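Long-range contact in aspartate aminotransferase, mitochondrial (Trypanosoma brucei brucei, PDB 4W5K), which probably transfers amino groups between aspartate and 2-oxoglutarate as a homodimeric, pyridoxal phosphate-dependent aminotransferase: residues A[126-131]-A[179-184]. The protein carries 1 engineered substitution. Numbering follows the deposited sequence.
Sequences VGYPNH and AHNPTG. With PLP (pyridoxal-5'-phosphate), chain C.
With CG anti to the backbone N in both residues (chi1 180° in each), Tyr128 and Asn181 send their side chains obliquely across one another to the same cofactor. The Tyr128 ring lies against the PLP pyridine as an aromatic platform, PLP C2 sitting 3.8 Å above the centre of its plane, while the phenol end continues across the pyridine face, its OH 3.3 Å from PLP C5. Asn181 instead reaches the cofactor at its O3 substituent: ND2 donates a fairly straight hydrogen bond to PLP O3 (2.8 Å, N-H...O 158°). The same ND2 passes 3.6 Å from Tyr128 CD1, the amide tilted 61° to the phenol ring. Gripping O3 in this way would probably help to stabilise the ionised phenolate, as in related aminotransferases.

Farther from the cofactor, the cis peptide between Asn181 and Pro182 turns the chain, and Pro182 CD packs 3.4 Å from Gly127 O. Val126 CG1 wedges against Pro182 CG and lies 3.5 Å from Thr183 CG2. The His180 ring points its CE1–NE2 edge at Val126 O; next to that edge, ND1 shares a hydrogen bond with Thr183 OG1 (2.8 Å), which helps to set the rotation of the ring. Tyr128 turns its CD2 edge onto the face of the His131 ring, which in turn hydrogen-bonds Asp209 of strand 205-210 through NE2.

The contact thus joins the turn between strand 120-124 and helix 129-137 to the loop linking strand 172-176 with helix 189-201, both following parallel, adjacent strands of the large sheet, with Tyr349 of strand 347-349 packed against Val126, Pro182 and Thr183.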
ATOM      1  N   VAL A 126      15.971  22.487  -4.592  1.00 20.48           N
ATOM      2  CA  VAL A 126      15.288  21.826  -5.699  1.00 20.56           C
ATOM      3  C   VAL A 126      15.215  20.355  -5.365  1.00 23.10           C
ATOM      4  O   VAL A 126      16.243  19.691  -5.199  1.00 23.35           O
ATOM      5  CB  VAL A 126      16.021  22.017  -7.051  1.00 23.07           C
ATOM      6  CG1 VAL A 126      15.268  21.276  -8.166  1.00 21.98           C
ATOM      7  CG2 VAL A 126      16.160  23.479  -7.374  1.00 25.22           C
ATOM      8  N   GLY A 127      14.001  19.850  -5.217  1.00 22.21           N
ATOM      9  CA  GLY A 127      13.835  18.494  -4.753  1.00 23.76           C
ATOM     10  C   GLY A 127      12.668  17.762  -5.380  1.00 21.90           C
ATOM     11  O   GLY A 127      12.031  18.212  -6.342  1.00 20.87           O
ATOM     12  N   TYR A 128      12.388  16.605  -4.802  1.00 20.64           N
ATOM     13  CA  TYR A 128      11.361  15.724  -5.283  1.00 19.85           C
ATOM     14  C   TYR A 128       9.982  16.244  -4.851  1.00 22.21           C
ATOM     15  O   TYR A 128       9.729  16.427  -3.656  1.00 20.21           O
ATOM     16  CB  TYR A 128      11.657  14.333  -4.724  1.00 23.15           C
ATOM     17  CG  TYR A 128      10.708  13.249  -5.098  1.00 24.17           C
ATOM     18  CD1 TYR A 128      10.585  12.827  -6.414  1.00 27.90           C
ATOM     19  CD2 TYR A 128       9.981  12.591  -4.108  1.00 27.26           C
ATOM     20  CE1 TYR A 128       9.701  11.779  -6.748  1.00 29.37           C
ATOM     21  CE2 TYR A 128       9.119  11.561  -4.422  1.00 25.97           C
ATOM     22  CZ  TYR A 128       8.990  11.159  -5.742  1.00 26.25           C
ATOM     23  OH  TYR A 128       8.135  10.125  -6.043  1.00 27.47           O
ATOM     24  N   PRO A 129       9.120  16.555  -5.827  1.00 24.40           N
ATOM     25  CA  PRO A 129       7.850  17.240  -5.584  1.00 27.29           C
ATOM     26  C   PRO A 129       7.012  16.599  -4.476  1.00 22.03           C
ATOM     27  O   PRO A 129       6.457  17.324  -3.661  1.00 25.34           O
ATOM     28  CB  PRO A 129       7.145  17.138  -6.938  1.00 31.33           C
ATOM     29  CG  PRO A 129       8.298  17.175  -7.925  1.00 29.03           C
ATOM     30  CD  PRO A 129       9.382  16.369  -7.269  1.00 25.71           C
ATOM     31  N   ASN A 130       6.940  15.273  -4.417  1.00 21.76           N
ATOM     32  CA  ASN A 130       6.027  14.655  -3.447  1.00 19.08           C
ATOM     33  C   ASN A 130       6.553  14.716  -2.011  1.00 20.63           C
ATOM     34  O   ASN A 130       5.788  14.499  -1.073  1.00 18.54           O
ATOM     35  CB  ASN A 130       5.749  13.189  -3.839  1.00 19.00           C
ATOM     36  CG  ASN A 130       4.481  12.588  -3.151  1.00 20.90           C
ATOM     37  OD1 ASN A 130       3.508  13.281  -2.828  1.00 24.60           O
ATOM     38  ND2 ASN A 130       4.514  11.275  -2.940  1.00 20.11           N
ATOM     39  N   HIS A 131       7.837  15.038  -1.829  1.00 21.65           N
ATOM     40  CA  HIS A 131       8.410  15.083  -0.485  1.00 20.08           C
ATOM     41  C   HIS A 131       7.657  16.080   0.386  1.00 21.09           C
ATOM     42  O   HIS A 131       7.417  15.825   1.575  1.00 19.30           O
ATOM     43  CB  HIS A 131       9.904  15.459  -0.514  1.00 19.66           C
ATOM     44  CG  HIS A 131      10.817  14.297  -0.738  1.00 22.01           C
ATOM     45  ND1 HIS A 131      12.078  14.440  -1.277  1.00 23.25           N
ATOM     46  CD2 HIS A 131      10.671  12.978  -0.463  1.00 25.13           C
ATOM     47  CE1 HIS A 131      12.661  13.257  -1.343  1.00 25.08           C
ATOM     48  NE2 HIS A 131      11.831  12.352  -0.861  1.00 27.29           N
ATOM     49  N   ALA A 179      21.617   9.887  -7.702  1.00 17.63           N
ATOM     50  CA  ALA A 179      20.661  10.264  -8.739  1.00 16.48           C
ATOM     51  C   ALA A 179      19.577  11.197  -8.188  1.00 18.70           C
ATOM     52  O   ALA A 179      18.372  10.904  -8.238  1.00 17.34           O
ATOM     53  CB  ALA A 179      20.045   9.000  -9.417  1.00 16.09           C
ATOM     54  N   HIS A 180      20.025  12.337  -7.667  1.00 17.60           N
ATOM     55  CA  HIS A 180      19.104  13.353  -7.208  1.00 18.56           C
ATOM     56  C   HIS A 180      17.980  13.595  -8.228  1.00 18.50           C
ATOM     57  O   HIS A 180      18.232  13.766  -9.425  1.00 20.74           O
ATOM     58  CB  HIS A 180      19.864  14.648  -6.926  1.00 18.66           C
ATOM     59  CG  HIS A 180      18.990  15.757  -6.427  1.00 20.58           C
ATOM     60  ND1 HIS A 180      18.425  16.695  -7.265  1.00 22.42           N
ATOM     61  CD2 HIS A 180      18.581  16.075  -5.174  1.00 18.49           C
ATOM     62  CE1 HIS A 180      17.704  17.543  -6.549  1.00 22.81           C
ATOM     63  NE2 HIS A 180      17.783  17.189  -5.279  1.00 22.09           N
ATOM     64  N   ASN A 181      16.741  13.552  -7.745  1.00 17.94           N
ATOM     65  CA  ASN A 181      15.558  13.785  -8.570  1.00 20.50           C
ATOM     66  C   ASN A 181      14.998  15.128  -8.098  1.00 21.45           C
ATOM     67  O   ASN A 181      14.580  15.266  -6.935  1.00 25.43           O
ATOM     68  CB  ASN A 181      14.564  12.605  -8.402  1.00 23.58           C
ATOM     69  CG  ASN A 181      13.285  12.746  -9.231  1.00 24.31           C
ATOM     70  OD1 ASN A 181      13.000  13.781  -9.828  1.00 23.28           O
ATOM     71  ND2 ASN A 181      12.490  11.692  -9.235  1.00 29.92           N
ATOM     72  N   PRO A 182      14.902  16.117  -8.992  1.00 21.24           N
ATOM     73  CA  PRO A 182      14.856  16.082 -10.454  1.00 20.97           C
ATOM     74  C   PRO A 182      16.106  16.538 -11.220  1.00 22.21           C
ATOM     75  O   PRO A 182      16.040  16.564 -12.450  1.00 22.74           O
ATOM     76  CB  PRO A 182      13.714  17.052 -10.745  1.00 20.83           C
ATOM     77  CG  PRO A 182      13.964  18.164  -9.727  1.00 23.48           C
ATOM     78  CD  PRO A 182      14.514  17.448  -8.485  1.00 24.91           C
ATOM     79  N   THR A 183      17.201  16.892 -10.549  1.00 21.84           N
ATOM     80  CA  THR A 183      18.285  17.593 -11.252  1.00 21.36           C
ATOM     81  C   THR A 183      19.381  16.675 -11.782  1.00 22.46           C
ATOM     82  O   THR A 183      20.072  17.034 -12.738  1.00 21.58           O
ATOM     83  CB  THR A 183      18.965  18.630 -10.346  1.00 22.00           C
ATOM     84  OG1 THR A 183      19.764  17.941  -9.376  1.00 22.25           O
ATOM     85  CG2 THR A 183      17.918  19.493  -9.642  1.00 24.17           C
ATOM     86  N   GLY A 184      19.534  15.494 -11.183  1.00 19.68           N
ATOM     87  CA  GLY A 184      20.656  14.631 -11.524  1.00 17.96           C
ATOM     88  C   GLY A 184      21.966  15.069 -10.865  1.00 20.42           C
ATOM     89  O   GLY A 184      22.995  14.412 -11.013  1.00 18.69           O
TER
HETATM   90  N1  PLP C 500      12.070   9.338  -3.860  0.88 19.62           N
HETATM   91  C2  PLP C 500      12.644   9.699  -5.055  0.88 20.42           C
HETATM   92  C2A PLP C 500      13.820  10.621  -5.025  0.88 15.88           C
HETATM   93  C3  PLP C 500      12.139   9.213  -6.262  0.88 18.73           C
HETATM   94  O3  PLP C 500      12.683   9.574  -7.464  0.88 22.99           O
HETATM   95  C4  PLP C 500      11.050   8.353  -6.255  0.88 23.74           C
HETATM   96  C4A PLP C 500      10.678   7.669  -7.541  0.88 32.47           C
HETATM   97  O4A PLP C 500      10.062   8.311  -8.397  0.88 36.77           O
HETATM   98  C5  PLP C 500      10.467   7.984  -5.043  0.88 25.13           C
HETATM   99  C6  PLP C 500      10.994   8.469  -3.845  0.88 24.08           C
HETATM  100  C5A PLP C 500       9.254   7.065  -5.009  0.88 25.39           C
HETATM  101  O4P PLP C 500       9.628   5.737  -5.245  0.88 19.87           O
HETATM  102  P   PLP C 500       8.612   4.563  -5.135  0.88 15.20           P
HETATM  103  O1P PLP C 500       7.965   4.299  -6.461  0.88 19.75           O
HETATM  104  O2P PLP C 500       7.569   4.885  -4.093  0.88 13.41           O
HETATM  105  O3P PLP C 500       9.448   3.379  -4.706  0.88 20.06           O